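Local coordinates for protein mariner Mos1 transposase (Drosophila mauritiana, PDB 4MDB) that cuts out and reinserts the Mos1 transposon by a cut-and-paste mechanism, using divalent metal ions in its RNase H-like catalytic domain, at residues I125-N130 against E149-A154. The protein carries 1 engineered substitution. Residues are numbered along the deposited sequence; the frame is centred on the assembly and turned at random.
Sequences IFLHDN and EVLPHA. With MG (magnesium ion), chain D; RLT (N-(4-fluorobenzyl)-5-hydroxy-1-methyl-2-(1-methyl-1-{[(5-methyl-1,3,4-oxadiazol-2-yl)carbonyl]amino}ethyl)-6-oxo-1,6-di hydropyrimidine-4-carboxamide), chain B.
Two neighbouring parallel strands of the RNase H-like sheet meet here, Ile125 pairing with Glu149 and Phe126 with Val150, and the first leads straight into the metal site. Phe126 N donates to Glu149 O at 2.7 Å, and Phe126 O accepts from Leu151 N; at 173° both N-H bonds are nearly straight. Beyond them the chains diverge, CA atoms being 6.2 Å apart at Asp129 and His153. Water 1 lies between the diverging chains, hydrogen-bonded to Phe126 O and Leu151 O, and accepts from His128 N. Ile125 CG2, set anti to the backbone N by a chi1 of -64°, meets Leu151 CD1 at 3.6 Å, while Glu149 runs extended alongside Ile125 to a salt bridge with Arg22. Leu127 CD1 reaches both Leu151 CB and ND1 of the His153 ring, whose CD2 lies 3.7 Å from Asp129 CB. The loops are joined again where Asn130 ND2 donates to His153 O at 2.8 Å: the acceptor lies in the amide plane, but the donor sits above the carbonyl plane. Asp129 OD2 binds magnesium at 2.1 Å; OD1 of Asp36 is a further ligand of the same ion, and Asp129 OD1 accepts from metal-bound water 2. Raltegravir OAE and OAH chelate the ion, waters 2 and 3 complete its six ligands, and the drug's fluorobenzyl ring packs by Asn130. A carboxylate just past a central strand, sharing its metal with one from the adjacent strand, is characteristic of DDE/D transposases and retroviral integrases.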
ATOM      1  N   ILE A 125       5.018   9.445   5.868  1.00 11.46           N
ATOM      2  CA  ILE A 125       4.883   8.302   6.681  1.00 12.37           C
ATOM      3  C   ILE A 125       4.571   7.139   5.707  1.00 12.68           C
ATOM      4  O   ILE A 125       3.509   7.148   5.117  1.00 13.19           O
ATOM      5  CB  ILE A 125       3.796   8.456   7.741  1.00 13.38           C
ATOM      6  CG1 ILE A 125       4.166   9.578   8.710  1.00 14.04           C
ATOM      7  CG2 ILE A 125       3.509   7.140   8.479  1.00 13.35           C
ATOM      8  CD1 ILE A 125       3.090   9.938   9.685  1.00 14.79           C
ATOM      9  N   PHE A 126       5.361   6.103   5.691  1.00 12.39           N
ATOM     10  CA  PHE A 126       5.261   5.083   4.646  1.00 12.26           C
ATOM     11  C   PHE A 126       4.729   3.810   5.248  1.00 13.75           C
ATOM     12  O   PHE A 126       5.278   3.282   6.230  1.00 14.31           O
ATOM     13  CB  PHE A 126       6.631   4.824   4.016  1.00 13.71           C
ATOM     14  CG  PHE A 126       6.624   4.070   2.727  1.00 13.18           C
ATOM     15  CD1 PHE A 126       5.935   4.522   1.656  1.00 12.28           C
ATOM     16  CD2 PHE A 126       7.378   2.903   2.591  1.00 12.80           C
ATOM     17  CE1 PHE A 126       5.989   3.888   0.436  1.00 13.55           C
ATOM     18  CE2 PHE A 126       7.410   2.237   1.367  1.00 13.17           C
ATOM     19  CZ  PHE A 126       6.704   2.774   0.301  1.00 13.45           C
ATOM     20  N   LEU A 127       3.680   3.294   4.634  1.00 11.38           N
ATOM     21  CA  LEU A 127       3.067   2.046   5.082  1.00 12.07           C
ATOM     22  C   LEU A 127       3.116   1.024   3.999  1.00 13.18           C
ATOM     23  O   LEU A 127       2.438   1.156   2.942  1.00 11.61           O
ATOM     24  CB  LEU A 127       1.636   2.291   5.572  1.00 13.38           C
ATOM     25  CG  LEU A 127       0.765   1.073   5.995  1.00 14.21           C
ATOM     26  CD1 LEU A 127       1.446   0.444   7.190  1.00 16.06           C
ATOM     27  CD2 LEU A 127      -0.583   1.651   6.345  1.00 16.69           C
ATOM     28  N   HIS A 128       3.959   0.029   4.240  1.00 12.55           N
ATOM     29  CA  HIS A 128       4.038  -1.118   3.336  1.00 12.09           C
ATOM     30  C   HIS A 128       4.162  -2.383   4.135  1.00 13.07           C
ATOM     31  O   HIS A 128       4.491  -2.351   5.294  1.00 12.19           O
ATOM     32  CB  HIS A 128       5.187  -0.961   2.267  1.00 13.70           C
ATOM     33  CG  HIS A 128       6.575  -0.960   2.786  1.00 13.72           C
ATOM     34  ND1 HIS A 128       7.667  -1.026   1.942  1.00 15.35           N
ATOM     35  CD2 HIS A 128       7.086  -0.842   4.038  1.00 14.93           C
ATOM     36  CE1 HIS A 128       8.777  -0.999   2.652  1.00 15.49           C
ATOM     37  NE2 HIS A 128       8.460  -0.876   3.921  1.00 15.18           N
ATOM     38  N   ASP A 129       3.925  -3.497   3.467  1.00 14.40           N
ATOM     39  CA  ASP A 129       4.014  -4.758   4.199  1.00 14.10           C
ATOM     40  C   ASP A 129       5.421  -5.356   4.294  1.00 17.89           C
ATOM     41  O   ASP A 129       6.398  -4.797   3.827  1.00 17.34           O
ATOM     42  CB  ASP A 129       2.929  -5.682   3.706  1.00 13.88           C
ATOM     43  CG  ASP A 129       3.140  -6.264   2.317  1.00 12.84           C
ATOM     44  OD1 ASP A 129       4.281  -6.349   1.913  1.00 14.20           O
ATOM     45  OD2 ASP A 129       2.137  -6.597   1.566  1.00 14.45           O
ATOM     46  N   ASN A 130       5.498  -6.530   4.943  1.00 21.03           N
ATOM     47  CA  ASN A 130       6.772  -7.146   5.278  1.00 25.51           C
ATOM     48  C   ASN A 130       7.337  -8.113   4.285  1.00 22.39           C
ATOM     49  O   ASN A 130       8.108  -8.975   4.669  1.00 26.20           O
ATOM     50  CB  ASN A 130       6.662  -7.890   6.625  1.00 29.38           C
ATOM     51  CG  ASN A 130       6.192  -7.015   7.708  1.00 31.75           C
ATOM     52  OD1 ASN A 130       6.948  -6.165   8.188  1.00 34.65           O
ATOM     53  ND2 ASN A 130       4.888  -7.107   8.021  1.00 33.83           N
ATOM     54  N   GLU A 149       9.255   8.020   7.477  1.00 15.72           N
ATOM     55  CA  GLU A 149       8.972   7.242   8.666  1.00 14.98           C
ATOM     56  C   GLU A 149       8.261   5.951   8.262  1.00 16.34           C
ATOM     57  O   GLU A 149       7.172   6.012   7.691  1.00 18.43           O
ATOM     58  CB  GLU A 149       8.087   8.079   9.575  1.00 18.70           C
ATOM     59  CG  GLU A 149       7.997   7.350  10.883  1.00 19.67           C
ATOM     60  CD  GLU A 149       6.999   7.903  11.847  1.00 23.37           C
ATOM     61  OE1 GLU A 149       6.753   7.114  12.836  1.00 25.38           O
ATOM     62  OE2 GLU A 149       6.463   9.015  11.626  1.00 22.33           O
ATOM     63  N   VAL A 150       8.836   4.799   8.611  1.00 16.01           N
ATOM     64  CA  VAL A 150       8.266   3.524   8.255  1.00 16.61           C
ATOM     65  C   VAL A 150       7.359   3.035   9.396  1.00 16.31           C
ATOM     66  O   VAL A 150       7.779   2.856  10.552  1.00 17.29           O
ATOM     67  CB  VAL A 150       9.352   2.525   7.896  1.00 18.39           C
ATOM     68  CG1 VAL A 150       8.751   1.172   7.558  1.00 20.42           C
ATOM     69  CG2 VAL A 150      10.135   3.063   6.727  1.00 19.53           C
ATOM     70  N   LEU A 151       6.092   2.907   9.084  1.00 16.07           N
ATOM     71  CA  LEU A 151       5.106   2.487  10.055  1.00 17.76           C
ATOM     72  C   LEU A 151       5.225   0.993  10.292  1.00 18.53           C
ATOM     73  O   LEU A 151       5.513   0.238   9.406  1.00 18.12           O
ATOM     74  CB  LEU A 151       3.721   2.905   9.489  1.00 19.40           C
ATOM     75  CG  LEU A 151       2.737   3.615  10.353  1.00 21.12           C
ATOM     76  CD1 LEU A 151       3.193   4.826  11.170  1.00 18.82           C
ATOM     77  CD2 LEU A 151       1.440   3.869   9.629  1.00 17.15           C
ATOM     78  N   PRO A 152       5.013   0.557  11.558  1.00 18.29           N
ATOM     79  CA  PRO A 152       4.971  -0.852  11.880  1.00 20.97           C
ATOM     80  C   PRO A 152       3.791  -1.507  11.183  1.00 18.73           C
ATOM     81  O   PRO A 152       2.774  -0.863  10.996  1.00 19.57           O
ATOM     82  CB  PRO A 152       4.720  -0.871  13.379  1.00 20.50           C
ATOM     83  CG  PRO A 152       4.367   0.446  13.769  1.00 20.55           C
ATOM     84  CD  PRO A 152       4.830   1.427  12.711  1.00 19.96           C
ATOM     85  N   HIS A 153       3.996  -2.721  10.758  1.00 21.58           N
ATOM     86  CA  HIS A 153       2.962  -3.494  10.131  1.00 21.63           C
ATOM     87  C   HIS A 153       3.240  -4.922  10.461  1.00 24.01           C
ATOM     88  O   HIS A 153       4.303  -5.424  10.196  1.00 22.04           O
ATOM     89  CB  HIS A 153       2.961  -3.299   8.633  1.00 19.41           C
ATOM     90  CG  HIS A 153       1.791  -3.901   7.940  1.00 15.52           C
ATOM     91  ND1 HIS A 153       0.543  -3.354   7.999  1.00 17.01           N
ATOM     92  CD2 HIS A 153       1.680  -4.988   7.145  1.00 16.37           C
ATOM     93  CE1 HIS A 153      -0.304  -4.094   7.321  1.00 16.76           C
ATOM     94  NE2 HIS A 153       0.376  -5.081   6.764  1.00 16.23           N
ATOM     95  N   ALA A 154       2.230  -5.565  11.025  1.00 24.77           N
ATOM     96  CA  ALA A 154       2.262  -6.995  11.320  1.00 24.84           C
ATOM     97  C   ALA A 154       2.093  -7.909  10.125  1.00 22.43           C
ATOM     98  O   ALA A 154       1.281  -7.702   9.221  1.00 21.78           O
ATOM     99  CB  ALA A 154       1.170  -7.289  12.337  1.00 24.89           C
TER
HETATM  100 MG    MG D 403       1.850  -7.362  -0.351  1.00 13.35          MG
HETATM  101  CAA RLT B 401       3.951 -12.937   6.632  1.00 50.49           C
HETATM  102  CAB RLT B 401      -3.515 -11.163   0.701  1.00 24.29           C
HETATM  103  CAC RLT B 401      -2.418 -13.085   2.813  1.00 27.77           C
HETATM  104  CAD RLT B 401      -1.620 -13.936   0.322  1.00 31.69           C
HETATM  105  OAE RLT B 401       2.489  -9.171   0.364  1.00 16.88           O
HETATM  106  OAF RLT B 401       0.138 -12.060   4.035  1.00 44.73           O
HETATM  107  OAG RLT B 401      -2.629  -8.956  -0.022  1.00 18.36           O
HETATM  108  OAH RLT B 401      -0.095  -8.114  -0.020  1.00 18.02           O
HETATM  109  FAI RLT B 401       6.037 -11.266   6.248  1.00 42.41           F
HETATM  110  CAJ RLT B 401       4.708 -10.317   4.499  1.00 36.53           C
HETATM  111  CAK RLT B 401       6.007 -12.276   4.071  1.00 35.20           C
HETATM  112  CAL RLT B 401       4.236 -10.345   3.170  1.00 35.68           C
HETATM  113  CAM RLT B 401       5.544 -12.312   2.748  1.00 35.15           C
HETATM  114  CAN RLT B 401       4.166 -11.442   0.849  1.00 32.82           C
HETATM  115  NAO RLT B 401       3.686 -14.600   4.579  1.00 56.22           N
HETATM  116  NAP RLT B 401       2.652 -14.647   3.605  1.00 58.65           N
HETATM  117  NAQ RLT B 401       0.258 -11.645   1.247  1.00 24.14           N
HETATM  118  NAR RLT B 401       2.700 -11.395   0.921  1.00 28.32           N
HETATM  119  NAS RLT B 401      -0.052 -13.689   2.368  1.00 34.50           N
HETATM  120  OAT RLT B 401       2.229 -12.950   5.049  1.00 52.76           O
HETATM  121  CAU RLT B 401       2.038 -10.211   0.762  1.00 25.60           C
HETATM  122  CAV RLT B 401       0.547 -13.056   3.415  1.00 43.29           C
HETATM  123  CAW RLT B 401       3.368 -13.570   5.405  1.00 49.86           C
HETATM  124  CAX RLT B 401       5.600 -11.291   4.957  1.00 38.08           C
HETATM  125  CAY RLT B 401       4.662 -11.353   2.274  1.00 32.73           C
HETATM  126  CAZ RLT B 401      -0.303  -9.390   0.333  1.00 19.90           C
HETATM  127  CBA RLT B 401       1.823 -13.618   3.927  1.00 49.40           C
HETATM  128  CBB RLT B 401       0.638 -10.375   0.835  1.00 23.01           C
HETATM  129  CBC RLT B 401      -1.058 -11.983   1.267  1.00 23.27           C
HETATM  130  CBD RLT B 401      -1.704  -9.725   0.385  1.00 22.31           C
HETATM  131  NBE RLT B 401      -2.028 -11.026   0.806  1.00 28.46           N
HETATM  132  CBF RLT B 401      -1.359 -13.481   1.786  1.00 29.64           C
HETATM  133  O   HOH W   1       5.457   0.387   6.795  1.00 18.90           O
HETATM  134  O   HOH W   2       3.856  -7.016  -0.766  1.00 14.80           O
HETATM  135  O   HOH W   3       1.730  -8.049  -2.328  1.00 14.76           O